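Local coordinates for AgaA (Rhizobium radiobacter, PDB 6HLX), which binds the opine agropinic acid as the periplasmic substrate-binding protein of an ABC transporter, delivering it for import into the bacterium, at residues 26-38 against 153-165. Numbering follows the deposited sequence.
Sequences RTVKLAIHRGLVN and AAPVGAGPFKFAG. With SO4 (sulfate ion), chain V.
Phe161 N gives its hydrogen to Ala31 O at 3.0 Å, and Gly159 N reaches Ile32 O at 2.9 Å, so two successive carbonyls at the C-terminal end of helix 23-32 are taken up by the loop and the first residue of strand 161-167, an outermost strand of the mixed sheet in this solute-binding protein. In the second bond the donor stands above the carbonyl plane. Between them Pro160, with no N-H to offer, lays CD 3.3 Å from Ala31 O. From the helix side, Ile32 CA points its hydrogen at Phe161 O, 3.2 Å away, a CA-H...O contact. Ile32 CD1 meets Phe163 CB, while Ala31 CB packs against Phe161 CD2.

Arg34 turns back over the loop. Bent at chi2 (-65°), it crosses Pro160 at about a right angle, and Pro160 CD sits 3.5 Å from Arg34 CZ over one guanidinium face. NH1 of Arg34 bonds Leu30 O and His33 O, both near the guanidinium plane; NH2 forms a salt bridge with Glu481. These bonds fix the rotation of the group, with one face turned to Pro160 CD.

Ile32 CG2 covers one face of the His33 ring, whose ND1 shares a water with Arg34 N and Ala158 N. Gly157 CA lies 3.5 Å from His33 ND1.

Beyond, Val174 of strand 171-176 packs on Ile32 and Phe161, Tyr193 of strand 190-195 on Ala31, and His72 bonds Gly159 O. The carbonyls left over where the helix stops are thus satisfied by main-chain N-H groups and an arginine.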
loop_
_atom_site.group_PDB
_atom_site.type_symbol
_atom_site.label_atom_id
_atom_site.label_comp_id
_atom_site.label_asym_id
_atom_site.label_seq_id
_atom_site.Cartn_x
_atom_site.Cartn_y
_atom_site.Cartn_z
ATOM N N ARG A 26 3.139 -7.266 -4.001
ATOM C CA ARG A 26 2.553 -6.350 -4.988
ATOM C C ARG A 26 3.457 -6.176 -6.211
ATOM O O ARG A 26 2.962 -6.165 -7.333
ATOM C CB ARG A 26 2.291 -4.981 -4.365
ATOM C CG ARG A 26 1.086 -5.032 -3.452
ATOM C CD ARG A 26 0.907 -3.714 -2.753
ATOM N NE ARG A 26 -0.520 -3.416 -2.662
ATOM C CZ ARG A 26 -1.021 -2.304 -2.138
ATOM N NH1 ARG A 26 -0.218 -1.406 -1.574
ATOM N NH2 ARG A 26 -2.329 -2.083 -2.168
ATOM N N THR A 27 4.791 -6.021 -5.988
ATOM C CA THR A 27 5.746 -5.804 -7.091
ATOM C C THR A 27 5.695 -6.979 -8.091
ATOM O O THR A 27 5.672 -6.745 -9.290
ATOM C CB THR A 27 7.175 -5.592 -6.522
ATOM O OG1 THR A 27 7.131 -4.462 -5.636
ATOM C CG2 THR A 27 8.234 -5.384 -7.631
ATOM N N VAL A 28 5.613 -8.236 -7.582
ATOM C CA VAL A 28 5.524 -9.407 -8.450
ATOM C C VAL A 28 4.138 -9.429 -9.137
ATOM O O VAL A 28 4.047 -9.631 -10.349
ATOM C CB VAL A 28 5.842 -10.731 -7.709
ATOM C CG1 VAL A 28 5.719 -11.929 -8.657
ATOM C CG2 VAL A 28 7.245 -10.686 -7.077
ATOM N N LYS A 29 3.075 -9.181 -8.370
ATOM C CA LYS A 29 1.712 -9.178 -8.954
ATOM C C LYS A 29 1.585 -8.170 -10.098
ATOM O O LYS A 29 0.915 -8.457 -11.085
ATOM C CB LYS A 29 0.651 -8.821 -7.902
ATOM C CG LYS A 29 0.348 -9.996 -6.979
ATOM C CD LYS A 29 -0.952 -9.828 -6.167
ATOM C CE LYS A 29 -0.925 -8.591 -5.264
ATOM N NZ LYS A 29 -2.042 -8.612 -4.268
ATOM N N LEU A 30 2.243 -7.007 -9.976
ATOM C CA LEU A 30 2.131 -5.950 -10.990
ATOM C C LEU A 30 2.929 -6.240 -12.278
ATOM O O LEU A 30 2.743 -5.561 -13.288
ATOM C CB LEU A 30 2.451 -4.577 -10.390
ATOM C CG LEU A 30 1.443 -4.134 -9.324
ATOM C CD1 LEU A 30 1.973 -2.960 -8.545
ATOM C CD2 LEU A 30 0.039 -3.852 -9.928
ATOM N N ALA A 31 3.733 -7.298 -12.265
ATOM C CA ALA A 31 4.416 -7.752 -13.475
ATOM C C ALA A 31 3.498 -8.729 -14.229
ATOM O O ALA A 31 3.543 -8.787 -15.451
ATOM C CB ALA A 31 5.709 -8.479 -13.089
ATOM N N ILE A 32 2.735 -9.545 -13.498
ATOM C CA ILE A 32 1.939 -10.650 -14.062
ATOM C C ILE A 32 0.474 -10.303 -14.295
ATOM O O ILE A 32 -0.188 -11.023 -15.040
ATOM C CB ILE A 32 2.046 -11.828 -13.041
ATOM C CG1 ILE A 32 3.496 -12.381 -12.989
ATOM C CG2 ILE A 32 1.012 -12.966 -13.273
ATOM C CD1 ILE A 32 3.715 -13.207 -11.599
ATOM N N HIS A 33 -0.047 -9.293 -13.595
ATOM C CA HIS A 33 -1.485 -9.027 -13.637
ATOM C C HIS A 33 -1.858 -7.639 -14.098
ATOM O O HIS A 33 -1.071 -6.713 -13.959
ATOM C CB HIS A 33 -2.073 -9.244 -12.220
ATOM C CG HIS A 33 -2.058 -10.673 -11.762
ATOM N ND1 HIS A 33 -2.844 -11.631 -12.366
ATOM C CD2 HIS A 33 -1.385 -11.241 -10.730
ATOM C CE1 HIS A 33 -2.602 -12.757 -11.717
ATOM N NE2 HIS A 33 -1.731 -12.563 -10.713
ATOM N N ARG A 34 -3.132 -7.485 -14.519
ATOM C CA ARG A 34 -3.719 -6.213 -14.909
ATOM C C ARG A 34 -5.164 -6.175 -14.432
ATOM O O ARG A 34 -5.822 -7.217 -14.378
ATOM C CB ARG A 34 -3.671 -6.047 -16.451
ATOM C CG ARG A 34 -2.288 -5.651 -17.010
ATOM C CD ARG A 34 -1.886 -4.262 -16.531
ATOM N NE ARG A 34 -0.547 -3.832 -16.956
ATOM C CZ ARG A 34 0.580 -4.068 -16.288
ATOM N NH1 ARG A 34 0.566 -4.810 -15.179
ATOM N NH2 ARG A 34 1.731 -3.587 -16.732
ATOM N N GLY A 35 -5.650 -4.968 -14.133
ATOM C CA GLY A 35 -7.056 -4.746 -13.796
ATOM C C GLY A 35 -7.784 -4.105 -14.957
ATOM O O GLY A 35 -7.230 -3.991 -16.061
ATOM N N LEU A 36 -9.027 -3.645 -14.718
ATOM C CA LEU A 36 -9.788 -2.921 -15.740
ATOM C C LEU A 36 -9.005 -1.653 -16.090
ATOM O O LEU A 36 -8.877 -1.283 -17.254
ATOM C CB LEU A 36 -11.169 -2.546 -15.191
ATOM C CG LEU A 36 -12.116 -3.729 -15.013
ATOM C CD1 LEU A 36 -13.313 -3.354 -14.119
ATOM C CD2 LEU A 36 -12.529 -4.309 -16.372
ATOM N N VAL A 37 -8.430 -1.039 -15.048
ATOM C CA VAL A 37 -7.586 0.155 -15.121
ATOM C C VAL A 37 -6.402 -0.044 -14.172
ATOM O O VAL A 37 -6.489 -0.845 -13.237
ATOM C CB VAL A 37 -8.366 1.436 -14.732
ATOM C CG1 VAL A 37 -9.416 1.806 -15.780
ATOM C CG2 VAL A 37 -8.998 1.314 -13.337
ATOM N N ASN A 38 -5.316 0.677 -14.413
ATOM C CA ASN A 38 -4.171 0.696 -13.489
ATOM C C ASN A 38 -3.559 2.063 -13.617
ATOM O O ASN A 38 -3.745 2.711 -14.651
ATOM C CB ASN A 38 -3.152 -0.374 -13.827
ATOM C CG ASN A 38 -3.617 -1.760 -13.443
ATOM O OD1 ASN A 38 -3.987 -2.567 -14.303
ATOM N ND2 ASN A 38 -3.635 -2.065 -12.138
ATOM N N ALA A 153 -1.603 -22.441 -6.121
ATOM C CA ALA A 153 -1.738 -22.700 -7.567
ATOM C C ALA A 153 -0.933 -21.657 -8.366
ATOM O O ALA A 153 -0.863 -20.505 -7.939
ATOM C CB ALA A 153 -3.203 -22.667 -7.979
ATOM N N ALA A 154 -0.267 -22.082 -9.461
ATOM C CA ALA A 154 0.555 -21.178 -10.280
ATOM C C ALA A 154 -0.321 -20.052 -10.871
ATOM O O ALA A 154 -1.361 -20.329 -11.471
ATOM C CB ALA A 154 1.253 -21.940 -11.398
ATOM N N PRO A 155 0.070 -18.789 -10.674
ATOM C CA PRO A 155 -0.774 -17.677 -11.161
ATOM C C PRO A 155 -0.985 -17.637 -12.673
ATOM O O PRO A 155 -0.074 -17.947 -13.467
ATOM C CB PRO A 155 0.014 -16.437 -10.740
ATOM C CG PRO A 155 0.813 -16.877 -9.565
ATOM C CD PRO A 155 1.229 -18.280 -9.912
ATOM N N VAL A 156 -2.214 -17.256 -13.059
ATOM C CA VAL A 156 -2.588 -17.023 -14.460
ATOM C C VAL A 156 -3.184 -15.615 -14.500
ATOM O O VAL A 156 -4.150 -15.342 -13.791
ATOM C CB VAL A 156 -3.533 -18.086 -15.059
ATOM C CG1 VAL A 156 -4.026 -17.649 -16.446
ATOM C CG2 VAL A 156 -2.831 -19.447 -15.158
ATOM N N GLY A 157 -2.581 -14.728 -15.290
ATOM C CA GLY A 157 -3.056 -13.351 -15.371
ATOM C C GLY A 157 -3.064 -12.817 -16.787
ATOM O O GLY A 157 -2.961 -13.580 -17.764
ATOM N N ALA A 158 -3.214 -11.501 -16.897
ATOM C CA ALA A 158 -3.285 -10.819 -18.188
ATOM C C ALA A 158 -2.175 -9.764 -18.333
ATOM O O ALA A 158 -2.191 -8.977 -19.274
ATOM C CB ALA A 158 -4.675 -10.194 -18.375
ATOM N N GLY A 159 -1.202 -9.796 -17.431
ATOM C CA GLY A 159 -0.118 -8.813 -17.431
ATOM C C GLY A 159 0.991 -9.079 -18.441
ATOM O O GLY A 159 0.957 -10.081 -19.146
ATOM N N PRO A 160 1.999 -8.169 -18.503
ATOM C CA PRO A 160 3.052 -8.276 -19.542
ATOM C C PRO A 160 3.995 -9.466 -19.376
ATOM O O PRO A 160 4.677 -9.820 -20.334
ATOM C CB PRO A 160 3.816 -6.938 -19.418
ATOM C CG PRO A 160 3.539 -6.478 -18.012
ATOM C CD PRO A 160 2.126 -6.912 -17.732
ATOM N N PHE A 161 4.056 -10.042 -18.155
ATOM C CA PHE A 161 4.897 -11.218 -17.888
ATOM C C PHE A 161 4.058 -12.372 -17.357
ATOM O O PHE A 161 3.072 -12.143 -16.645
ATOM C CB PHE A 161 6.020 -10.890 -16.894
ATOM C CG PHE A 161 7.028 -9.860 -17.365
ATOM C CD1 PHE A 161 8.162 -10.251 -18.081
ATOM C CD2 PHE A 161 6.867 -8.511 -17.051
ATOM C CE1 PHE A 161 9.102 -9.302 -18.509
ATOM C CE2 PHE A 161 7.800 -7.559 -17.494
ATOM C CZ PHE A 161 8.909 -7.964 -18.219
ATOM N N LYS A 162 4.463 -13.605 -17.696
ATOM C CA LYS A 162 3.800 -14.844 -17.277
ATOM C C LYS A 162 4.600 -15.416 -16.131
ATOM O O LYS A 162 5.831 -15.356 -16.152
ATOM C CB LYS A 162 3.830 -15.902 -18.406
ATOM C CG LYS A 162 3.271 -15.475 -19.753
ATOM C CD LYS A 162 3.237 -16.653 -20.733
ATOM C CE LYS A 162 4.581 -16.987 -21.347
ATOM N NZ LYS A 162 4.430 -18.011 -22.415
ATOM N N PHE A 163 3.923 -16.034 -15.162
ATOM C CA PHE A 163 4.612 -16.698 -14.062
ATOM C C PHE A 163 5.391 -17.894 -14.631
ATOM O O PHE A 163 4.842 -18.683 -15.418
ATOM C CB PHE A 163 3.583 -17.191 -13.042
ATOM C CG PHE A 163 4.150 -17.973 -11.881
ATOM C CD1 PHE A 163 4.615 -17.320 -10.743
ATOM C CD2 PHE A 163 4.174 -19.366 -11.904
ATOM C CE1 PHE A 163 5.088 -18.056 -9.632
ATOM C CE2 PHE A 163 4.674 -20.099 -10.816
ATOM C CZ PHE A 163 5.128 -19.437 -9.685
ATOM N N ALA A 164 6.675 -18.025 -14.259
ATOM C CA ALA A 164 7.457 -19.152 -14.777
ATOM C C ALA A 164 7.875 -20.133 -13.684
ATOM O O ALA A 164 7.917 -21.339 -13.941
ATOM C CB ALA A 164 8.647 -18.668 -15.582
ATOM N N GLY A 165 8.055 -19.648 -12.465
ATOM C CA GLY A 165 8.408 -20.523 -11.350
ATOM C C GLY A 165 8.709 -19.763 -10.083
ATOM O O GLY A 165 8.991 -18.560 -10.120
HETATM S S SO4 V . 3.007 -16.362 -25.113
HETATM O O1 SO4 V . 4.231 -15.732 -24.534
HETATM O O2 SO4 V . 3.414 -17.361 -26.172
HETATM O O3 SO4 V . 2.140 -15.362 -25.772
HETATM O O4 SO4 V . 2.277 -17.078 -24.052
HETATM O O HOH W 1 -4.287 -10.364 -14.433
#